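Local coordinates for protein blood group a-and b-cleaving endo-beta-galactosidase (Streptococcus pneumoniae, PDB 2YGL) that probably binds blood group carbohydrate antigens through tandem CBM51 modules that belong to a family 98 glycoside hydrolase cleaving blood group A and B glycans, at residues Arg97-Val103 with His155-Val161; Ser193-Trp197 with Val211-Lys215; Ser280-Gln286 with Lys306-Tyr310. Residue numbers count along the deposited sequence, not the author numbering.

The chain carries two CBM51 beta-sandwich modules in series, and the contacts sample both. Contact 1 lies in the first module and holds a calcium ion; contacts 2 and 3 lie in the second, on the other side of the chain's centre, with centres about 70 and 74 Å from that of contact 1. Within the second module, contacts 2 and 3 are about 25 Å apart between centres and about 13 Å between nearest atoms, so they do not touch. The sequences SDHAVV (98-103) and SDYADI (280-285) suggest that 97-103 and 280-286 are equivalent, though their partners are not: 97-103 binds calcium through the backbone O of Val102, where 280-286 has Asp284 at the bulge.

Contact 1 of 3, residues Arg97-Val103 with His155-Val161; sequences RSDHAVV and HTWGDEV. With CA (calcium ion), chain C.
Two loops of a CBM51 beta-sandwich module meet around a calcium ion. Residues 97-103 open with a type I turn, Arg97 to His100 (His100 N to Arg97 O 3.1 Å); residues 155-161 make a type II turn, Thr156 to Asp159 (Asp159 N to Thr156 O 3.1 Å), with Gly158 at phi/psi 69/8. The loops are closest at Ala101 and Gly158, CA atoms 4.3 Å apart, where a CB on Gly158 would strike Ala101 N. Calcium takes Val102 O (2.2 Å), His155 O (2.2 Å), Asp159 OD2 (2.3 Å), water 1 (2.4 Å) and water 2 (2.3 Å); Ala152 O supplies the sixth ligand. Asp159 (chi1 m) serves twice, since its OD1 accepts from Val102 N at 3.0 Å. Trp157 O accepts from Ala101 N (2.9 Å) and hydrogen-bonds water 1 (2.8 Å), which also meets Asp99 O (2.9 Å); water 2 accepts from His155 N (3.1 Å). Arg97 forms a salt bridge with Asp99, its NH2 donating to Asp99 OD2 (2.8 Å) and its NE to Asp99 OD1 (3.2 Å); Asp99 OD2 sits at the Trp157 ring edge, 3.4 Å from Trp157 CZ3. Trp157 (chi1 m) lays CB over the His100 ring face, 3.4 Å from its centroid (CH-pi), and its five-membered ring makes an offset stack with that ring (centroids 5.0 Å, planes 30°); His100 ND1 is buried without a partner. Val103 CG2 meets Val161 CG2 at 3.7 Å. Residues 97-103 lead to strand 105-110 of one sheet; Val161 lies on strand 160-171 of the other, backbone-bonded to Thr63 of strand 60-64.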
loop_
_atom_site.group_PDB
_atom_site.type_symbol
_atom_site.label_atom_id
_atom_site.label_comp_id
_atom_site.label_asym_id
_atom_site.label_seq_id
_atom_site.Cartn_x
_atom_site.Cartn_y
_atom_site.Cartn_z
ATOM N N ARG A 97 -40.743 2.238 25.932
ATOM C CA ARG A 97 -41.421 3.527 25.799
ATOM C C ARG A 97 -40.971 4.206 24.508
ATOM O O ARG A 97 -39.869 3.944 24.020
ATOM C CB ARG A 97 -41.113 4.421 27.004
ATOM C CG ARG A 97 -41.883 4.067 28.273
ATOM C CD ARG A 97 -41.222 4.628 29.533
ATOM N NE ARG A 97 -40.847 6.037 29.399
ATOM C CZ ARG A 97 -40.563 6.848 30.418
ATOM N NH1 ARG A 97 -40.625 6.410 31.672
ATOM N NH2 ARG A 97 -40.228 8.109 30.180
ATOM N N SER A 98 -41.820 5.076 23.964
ATOM C CA SER A 98 -41.543 5.745 22.687
ATOM C C SER A 98 -40.432 6.803 22.755
ATOM O O SER A 98 -39.944 7.253 21.715
ATOM C CB SER A 98 -42.826 6.357 22.113
ATOM O OG SER A 98 -43.364 7.319 23.000
ATOM N N ASP A 99 -40.040 7.197 23.966
ATOM C CA ASP A 99 -38.915 8.122 24.156
ATOM C C ASP A 99 -37.587 7.372 24.342
ATOM O O ASP A 99 -36.517 7.982 24.395
ATOM C CB ASP A 99 -39.179 9.092 25.322
ATOM C CG ASP A 99 -39.523 8.383 26.626
ATOM O OD1 ASP A 99 -39.451 7.138 26.687
ATOM O OD2 ASP A 99 -39.869 9.077 27.605
ATOM N N HIS A 100 -37.677 6.047 24.444
ATOM C CA HIS A 100 -36.511 5.171 24.497
ATOM C C HIS A 100 -36.157 4.706 23.085
ATOM O O HIS A 100 -37.037 4.592 22.231
ATOM C CB HIS A 100 -36.796 3.966 25.397
ATOM C CG HIS A 100 -36.749 4.277 26.861
ATOM N ND1 HIS A 100 -35.984 3.553 27.750
ATOM C CD2 HIS A 100 -37.366 5.235 27.593
ATOM C CE1 HIS A 100 -36.135 4.049 28.965
ATOM N NE2 HIS A 100 -36.966 5.072 28.896
ATOM N N ALA A 101 -34.870 4.438 22.855
ATOM C CA ALA A 101 -34.347 4.045 21.536
ATOM C C ALA A 101 -34.658 5.072 20.434
ATOM O O ALA A 101 -35.232 4.740 19.392
ATOM C CB ALA A 101 -34.830 2.635 21.143
ATOM N N VAL A 102 -34.274 6.322 20.684
ATOM C CA VAL A 102 -34.469 7.409 19.723
ATOM C C VAL A 102 -33.131 8.107 19.503
ATOM O O VAL A 102 -32.651 8.846 20.365
ATOM C CB VAL A 102 -35.556 8.416 20.192
ATOM C CG1 VAL A 102 -35.681 9.588 19.217
ATOM C CG2 VAL A 102 -36.905 7.718 20.349
ATOM N N VAL A 103 -32.526 7.846 18.350
ATOM C CA VAL A 103 -31.218 8.396 18.016
ATOM C C VAL A 103 -31.377 9.423 16.901
ATOM O O VAL A 103 -31.861 9.104 15.815
ATOM C CB VAL A 103 -30.218 7.278 17.615
ATOM C CG1 VAL A 103 -28.933 7.862 17.018
ATOM C CG2 VAL A 103 -29.898 6.405 18.824
ATOM N N HIS A 155 -32.934 12.416 25.067
ATOM C CA HIS A 155 -32.531 11.490 26.126
ATOM C C HIS A 155 -31.611 10.414 25.568
ATOM O O HIS A 155 -31.647 10.121 24.375
ATOM C CB HIS A 155 -33.755 10.820 26.755
ATOM C CG HIS A 155 -34.835 11.775 27.153
ATOM N ND1 HIS A 155 -34.765 12.542 28.296
ATOM C CD2 HIS A 155 -36.015 12.082 26.564
ATOM C CE1 HIS A 155 -35.855 13.283 28.392
ATOM N NE2 HIS A 155 -36.630 13.021 27.354
ATOM N N THR A 156 -30.800 9.815 26.436
ATOM C CA THR A 156 -29.915 8.722 26.035
ATOM C C THR A 156 -30.568 7.344 26.239
ATOM O O THR A 156 -30.005 6.323 25.839
ATOM C CB THR A 156 -28.578 8.767 26.806
ATOM O OG1 THR A 156 -28.823 8.524 28.196
ATOM C CG2 THR A 156 -27.891 10.119 26.635
ATOM N N TRP A 157 -31.751 7.330 26.855
ATOM C CA TRP A 157 -32.457 6.090 27.200
ATOM C C TRP A 157 -32.627 5.154 26.003
ATOM O O TRP A 157 -33.177 5.546 24.973
ATOM C CB TRP A 157 -33.833 6.387 27.811
ATOM C CG TRP A 157 -33.844 7.388 28.948
ATOM C CD1 TRP A 157 -32.890 7.552 29.917
ATOM C CD2 TRP A 157 -34.880 8.334 29.243
ATOM N NE1 TRP A 157 -33.261 8.554 30.783
ATOM C CE2 TRP A 157 -34.478 9.051 30.394
ATOM C CE3 TRP A 157 -36.105 8.655 28.639
ATOM C CZ2 TRP A 157 -35.258 10.070 30.955
ATOM C CZ3 TRP A 157 -36.885 9.665 29.201
ATOM C CH2 TRP A 157 -36.456 10.360 30.347
ATOM N N GLY A 158 -32.135 3.926 26.150
ATOM C CA GLY A 158 -32.277 2.886 25.125
ATOM C C GLY A 158 -31.500 3.093 23.833
ATOM O O GLY A 158 -31.673 2.332 22.879
ATOM N N ASP A 159 -30.636 4.107 23.801
ATOM C CA ASP A 159 -29.873 4.432 22.591
ATOM C C ASP A 159 -28.658 3.526 22.396
ATOM O O ASP A 159 -27.512 3.984 22.411
ATOM C CB ASP A 159 -29.450 5.900 22.595
ATOM C CG ASP A 159 -30.628 6.849 22.513
ATOM O OD1 ASP A 159 -31.772 6.402 22.266
ATOM O OD2 ASP A 159 -30.403 8.061 22.691
ATOM N N GLU A 160 -28.931 2.240 22.191
ATOM C CA GLU A 160 -27.897 1.234 22.003
ATOM C C GLU A 160 -27.405 1.260 20.558
ATOM O O GLU A 160 -27.784 0.408 19.748
ATOM C CB GLU A 160 -28.439 -0.158 22.360
ATOM C CG GLU A 160 -28.922 -0.306 23.801
ATOM C CD GLU A 160 -27.787 -0.456 24.792
ATOM O OE1 GLU A 160 -26.864 -1.260 24.537
ATOM O OE2 GLU A 160 -27.825 0.227 25.835
ATOM N N VAL A 161 -26.574 2.252 20.238
ATOM C CA VAL A 161 -26.012 2.382 18.896
ATOM C C VAL A 161 -24.919 1.344 18.696
ATOM O O VAL A 161 -23.994 1.232 19.507
ATOM C CB VAL A 161 -25.462 3.811 18.617
ATOM C CG1 VAL A 161 -24.623 3.844 17.338
ATOM C CG2 VAL A 161 -26.603 4.812 18.516
HETATM CA CA CA C . -32.279 9.385 22.428
HETATM O O HOH W 1 -33.738 8.026 23.748
HETATM O O HOH W 2 -33.960 10.890 22.575
#

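Contact 2 of 3, residues Ser193-Trp197 with Val211-Lys215; sequences SDLEW and VQKDK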
loop_
_atom_site.group_PDB
_atom_site.type_symbol
_atom_site.label_atom_id
_atom_site.label_comp_id
_atom_site.label_asym_id
_atom_site.label_seq_id
_atom_site.Cartn_x
_atom_site.Cartn_y
_atom_site.Cartn_z
ATOM N N SER A 193 17.599 -11.869 -13.343
ATOM C CA SER A 193 18.757 -12.763 -13.432
ATOM C C SER A 193 18.412 -14.249 -13.248
ATOM O O SER A 193 19.260 -15.117 -13.461
ATOM C CB SER A 193 19.838 -12.343 -12.433
ATOM O OG SER A 193 19.342 -12.362 -11.105
ATOM N N ASP A 194 17.174 -14.536 -12.853
ATOM C CA ASP A 194 16.692 -15.914 -12.776
ATOM C C ASP A 194 15.946 -16.327 -14.048
ATOM O O ASP A 194 15.402 -17.428 -14.126
ATOM C CB ASP A 194 15.801 -16.108 -11.544
ATOM C CG ASP A 194 16.582 -16.092 -10.245
ATOM O OD1 ASP A 194 17.823 -16.264 -10.279
ATOM O OD2 ASP A 194 15.950 -15.910 -9.182
ATOM N N LEU A 195 15.943 -15.442 -15.044
ATOM C CA LEU A 195 15.237 -15.678 -16.302
ATOM C C LEU A 195 16.183 -15.746 -17.501
ATOM O O LEU A 195 17.318 -15.264 -17.441
ATOM C CB LEU A 195 14.192 -14.581 -16.536
ATOM C CG LEU A 195 13.117 -14.338 -15.471
ATOM C CD1 LEU A 195 12.386 -13.033 -15.761
ATOM C CD2 LEU A 195 12.138 -15.499 -15.394
ATOM N N GLU A 196 15.710 -16.356 -18.583
ATOM C CA GLU A 196 16.438 -16.350 -19.850
ATOM C C GLU A 196 16.008 -15.148 -20.676
ATOM O O GLU A 196 14.816 -14.953 -20.920
ATOM C CB GLU A 196 16.176 -17.637 -20.645
ATOM C CG GLU A 196 16.726 -18.905 -20.001
ATOM C CD GLU A 196 18.238 -18.909 -19.910
ATOM O OE1 GLU A 196 18.893 -19.185 -20.935
ATOM O OE2 GLU A 196 18.772 -18.644 -18.809
ATOM N N TRP A 197 16.972 -14.334 -21.093
ATOM C CA TRP A 197 16.678 -13.253 -22.029
ATOM C C TRP A 197 16.599 -13.806 -23.448
ATOM O O TRP A 197 17.128 -14.882 -23.725
ATOM C CB TRP A 197 17.718 -12.129 -21.936
ATOM C CG TRP A 197 19.156 -12.570 -22.022
ATOM C CD1 TRP A 197 19.771 -13.192 -23.077
ATOM C CD2 TRP A 197 20.164 -12.398 -21.018
ATOM N NE1 TRP A 197 21.093 -13.425 -22.784
ATOM C CE2 TRP A 197 21.361 -12.950 -21.528
ATOM C CE3 TRP A 197 20.171 -11.835 -19.733
ATOM C CZ2 TRP A 197 22.555 -12.954 -20.800
ATOM C CZ3 TRP A 197 21.358 -11.844 -19.007
ATOM C CH2 TRP A 197 22.533 -12.399 -19.544
ATOM N N VAL A 211 26.646 -10.466 -20.931
ATOM C CA VAL A 211 25.944 -9.782 -19.845
ATOM C C VAL A 211 25.910 -10.725 -18.639
ATOM O O VAL A 211 25.656 -11.920 -18.784
ATOM C CB VAL A 211 24.520 -9.337 -20.292
ATOM C CG1 VAL A 211 23.657 -8.901 -19.108
ATOM C CG2 VAL A 211 24.618 -8.204 -21.322
ATOM N N GLN A 212 26.206 -10.187 -17.462
ATOM C CA GLN A 212 26.402 -11.008 -16.274
ATOM C C GLN A 212 25.188 -11.025 -15.354
ATOM O O GLN A 212 24.515 -10.006 -15.181
ATOM C CB GLN A 212 27.649 -10.552 -15.508
ATOM C CG GLN A 212 28.967 -10.828 -16.237
ATOM C CD GLN A 212 29.247 -12.313 -16.435
ATOM O OE1 GLN A 212 29.191 -12.823 -17.554
ATOM N NE2 GLN A 212 29.539 -13.011 -15.345
ATOM N N LYS A 213 24.922 -12.193 -14.773
ATOM C CA LYS A 213 23.837 -12.358 -13.806
ATOM C C LYS A 213 24.377 -12.330 -12.378
ATOM O O LYS A 213 25.278 -13.099 -12.033
ATOM C CB LYS A 213 23.059 -13.653 -14.073
ATOM C CG LYS A 213 22.221 -13.621 -15.357
ATOM C CD LYS A 213 21.667 -15.003 -15.712
ATOM C CE LYS A 213 20.728 -14.915 -16.910
ATOM N NZ LYS A 213 20.133 -16.230 -17.286
ATOM N N ASP A 214 23.827 -11.423 -11.570
ATOM C CA ASP A 214 24.182 -11.245 -10.155
ATOM C C ASP A 214 25.638 -10.803 -9.928
ATOM O O ASP A 214 26.170 -10.921 -8.817
ATOM C CB ASP A 214 23.832 -12.505 -9.341
ATOM C CG ASP A 214 22.363 -12.901 -9.480
ATOM O OD1 ASP A 214 21.512 -12.013 -9.675
ATOM O OD2 ASP A 214 22.057 -14.103 -9.395
ATOM N N LYS A 215 26.260 -10.278 -10.984
ATOM C CA LYS A 215 27.653 -9.820 -10.964
ATOM C C LYS A 215 27.811 -8.610 -11.885
ATOM O O LYS A 215 27.071 -8.483 -12.865
ATOM C CB LYS A 215 28.604 -10.919 -11.464
ATOM C CG LYS A 215 28.450 -12.283 -10.820
ATOM C CD LYS A 215 29.126 -13.344 -11.661
ATOM C CE LYS A 215 28.659 -14.730 -11.268
ATOM N NZ LYS A 215 29.324 -15.775 -12.095
HETATM O O HOH W 3 19.002 -17.288 -14.956
#
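In the beta-sandwich of the second CBM51 module, the loop that passes from strand 189-191 of one sheet to strand 199-200 of the other is tied to the short strand 212-213. Polar links converge on Lys213, whose chain runs extended (chi2 to chi4 all t) along residues 193-197. Its NZ donates to Leu195 O (3.0 Å), forms a salt bridge with Glu196 OE2 (3.2 Å) and donates to water 3 (2.8 Å), which in turn donates to Ser193 O (2.6 Å). A separate hydrogen bond starts from the 3-10 residue Ser193: in the p rotamer, its OG donates to Asp214 OD1 at 2.6 Å. Asp214 also receives Gly242 N and forms a salt bridge with Lys241, which joins the contact to the neighbouring strand 242-244. The apolar part belongs to Trp197, which touches Leu243 of that strand and Ile253 and Tyr255 of strand 251-256 in the other sheet. Lys213 CE lies off-centre over the six-membered ring of Trp197, 4.2 Å from the centroid, in a CH-pi contact; NZ, 5.0 Å from the same centroid, adds at most a weak attraction. At the far tip of the indole, Trp197 CH2 rests 3.7 Å from Val211 CG1 and 3.2 Å from Val211 O, the latter near the ring plane.

Contact 3 of 3, residues Ser280-Gln286 with Lys306-Tyr310; sequences SDYADIQ and KGIKY
A classic beta bulge joins the start of strand 285-292 of the CBM51 beta-sandwich to the loop between strands 295-299 and 315-320: Asp284 and Ile285 both face Ile308, in a single antiparallel hydrogen-bonded bridge with the Ile285 and Ile308 CA atoms 5.4 Å apart. Ile308 O receives Asp284 N (2.9 Å) and Ile285 N (3.2 Å), while Ile308 N donates to Ile285 O (2.9 Å). Ile308 (chi1 p) packs CG1 3.6 Å from Ile285 CB, and both side chains touch Ile271 of strand 262-271. Asp284 (chi1 m) points at the other segment; its OD2 accepts from Tyr310 N (2.8 Å) and its OD1 is hydrogen-bonded to Thr338 OG1. Gly307 adopts phi/psi 83/-175, where a CB would clash with Ile285 O and Ala283 CB. Lys309, chi2 to chi4 all t, has the most surface covered: it stretches back along residues 280-284 so that NZ donates to Ser280 O (3.0 Å), weakly to Asp281 O (3.4 Å), and to water 4 (3.0 Å), which donates to Asp281 O at 2.9 Å.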
loop_
_atom_site.group_PDB
_atom_site.type_symbol
_atom_site.label_atom_id
_atom_site.label_comp_id
_atom_site.label_asym_id
_atom_site.label_seq_id
_atom_site.Cartn_x
_atom_site.Cartn_y
_atom_site.Cartn_z
ATOM N N SER A 280 35.860 13.758 -14.477
ATOM C CA SER A 280 35.564 14.317 -15.796
ATOM C C SER A 280 34.291 15.159 -15.756
ATOM O O SER A 280 33.381 14.890 -14.965
ATOM C CB SER A 280 35.420 13.183 -16.821
ATOM O OG SER A 280 35.099 13.661 -18.118
ATOM N N ASP A 281 34.240 16.182 -16.608
ATOM C CA ASP A 281 33.028 16.978 -16.793
ATOM C C ASP A 281 31.935 16.190 -17.518
ATOM O O ASP A 281 30.750 16.487 -17.370
ATOM C CB ASP A 281 33.334 18.261 -17.571
ATOM C CG ASP A 281 33.919 19.359 -16.697
ATOM O OD1 ASP A 281 33.892 19.239 -15.453
ATOM O OD2 ASP A 281 34.405 20.356 -17.265
ATOM N N TYR A 282 32.346 15.193 -18.298
ATOM C CA TYR A 282 31.424 14.395 -19.106
ATOM C C TYR A 282 30.680 13.343 -18.293
ATOM O O TYR A 282 31.216 12.798 -17.319
ATOM C CB TYR A 282 32.171 13.728 -20.266
ATOM C CG TYR A 282 32.718 14.716 -21.271
ATOM C CD1 TYR A 282 31.946 15.135 -22.359
ATOM C CD2 TYR A 282 34.002 15.246 -21.126
ATOM C CE1 TYR A 282 32.443 16.054 -23.281
ATOM C CE2 TYR A 282 34.508 16.166 -22.040
ATOM C CZ TYR A 282 33.726 16.564 -23.114
ATOM O OH TYR A 282 34.231 17.471 -24.016
ATOM N N ALA A 283 29.445 13.064 -18.701
ATOM C CA ALA A 283 28.650 11.999 -18.100
ATOM C C ALA A 283 29.276 10.643 -18.405
ATOM O O ALA A 283 29.764 10.410 -19.511
ATOM C CB ALA A 283 27.210 12.050 -18.608
ATOM N N ASP A 284 29.270 9.757 -17.414
ATOM C CA ASP A 284 29.780 8.404 -17.605
ATOM C C ASP A 284 28.732 7.528 -18.303
ATOM O O ASP A 284 29.059 6.754 -19.203
ATOM C CB ASP A 284 30.229 7.803 -16.267
ATOM C CG ASP A 284 31.442 8.521 -15.678
ATOM O OD1 ASP A 284 32.368 8.863 -16.444
ATOM O OD2 ASP A 284 31.478 8.738 -14.450
ATOM N N ILE A 285 27.474 7.676 -17.883
ATOM C CA ILE A 285 26.328 7.040 -18.533
ATOM C C ILE A 285 25.361 8.132 -18.989
ATOM O O ILE A 285 24.984 9.001 -18.197
ATOM C CB ILE A 285 25.602 6.053 -17.568
ATOM C CG1 ILE A 285 26.495 4.851 -17.230
ATOM C CG2 ILE A 285 24.234 5.611 -18.123
ATOM C CD1 ILE A 285 26.908 3.994 -18.418
ATOM N N GLN A 286 24.965 8.090 -20.259
ATOM C CA GLN A 286 24.085 9.122 -20.804
ATOM C C GLN A 286 22.638 8.982 -20.325
ATOM O O GLN A 286 22.041 9.959 -19.865
ATOM C CB GLN A 286 24.157 9.177 -22.333
ATOM C CG GLN A 286 23.859 10.574 -22.897
ATOM C CD GLN A 286 24.869 11.622 -22.432
ATOM O OE1 GLN A 286 26.068 11.507 -22.697
ATOM N NE2 GLN A 286 24.385 12.643 -21.731
ATOM N N LYS A 306 21.324 15.485 -17.857
ATOM C CA LYS A 306 22.695 15.565 -18.358
ATOM C C LYS A 306 23.469 14.275 -18.072
ATOM O O LYS A 306 24.702 14.254 -18.128
ATOM C CB LYS A 306 23.425 16.768 -17.747
ATOM C CG LYS A 306 22.863 18.125 -18.145
ATOM C CD LYS A 306 23.479 19.231 -17.295
ATOM C CE LYS A 306 22.775 20.561 -17.496
ATOM N NZ LYS A 306 23.195 21.236 -18.752
ATOM N N GLY A 307 22.737 13.205 -17.768
ATOM C CA GLY A 307 23.340 11.901 -17.492
ATOM C C GLY A 307 23.825 11.742 -16.062
ATOM O O GLY A 307 23.605 12.615 -15.220
ATOM N N ILE A 308 24.482 10.615 -15.794
ATOM C CA ILE A 308 24.997 10.304 -14.460
ATOM C C ILE A 308 26.504 10.037 -14.490
ATOM O O ILE A 308 27.080 9.776 -15.550
ATOM C CB ILE A 308 24.265 9.088 -13.808
ATOM C CG1 ILE A 308 24.516 7.800 -14.607
ATOM C CG2 ILE A 308 22.763 9.377 -13.639
ATOM C CD1 ILE A 308 24.179 6.518 -13.864
ATOM N N LYS A 309 27.130 10.099 -13.317
ATOM C CA LYS A 309 28.553 9.797 -13.182
ATOM C C LYS A 309 28.788 8.681 -12.164
ATOM O O LYS A 309 27.850 8.216 -11.509
ATOM C CB LYS A 309 29.346 11.056 -12.803
ATOM C CG LYS A 309 29.445 12.089 -13.925
ATOM C CD LYS A 309 30.205 13.334 -13.476
ATOM C CE LYS A 309 30.059 14.451 -14.496
ATOM N NZ LYS A 309 30.699 15.720 -14.041
ATOM N N TYR A 310 30.041 8.251 -12.047
ATOM C CA TYR A 310 30.446 7.225 -11.087
ATOM C C TYR A 310 30.002 7.564 -9.662
ATOM O O TYR A 310 29.572 6.683 -8.918
ATOM C CB TYR A 310 31.963 7.024 -11.144
ATOM C CG TYR A 310 32.513 6.028 -10.145
ATOM C CD1 TYR A 310 32.503 4.662 -10.420
ATOM C CD2 TYR A 310 33.055 6.455 -8.930
ATOM C CE1 TYR A 310 33.011 3.744 -9.508
ATOM C CE2 TYR A 310 33.563 5.546 -8.011
ATOM C CZ TYR A 310 33.539 4.193 -8.307
ATOM O OH TYR A 310 34.046 3.287 -7.404
HETATM O O HOH W 4 29.617 18.193 -15.295
HETATM O O HOH W 5 25.665 14.835 -20.574
#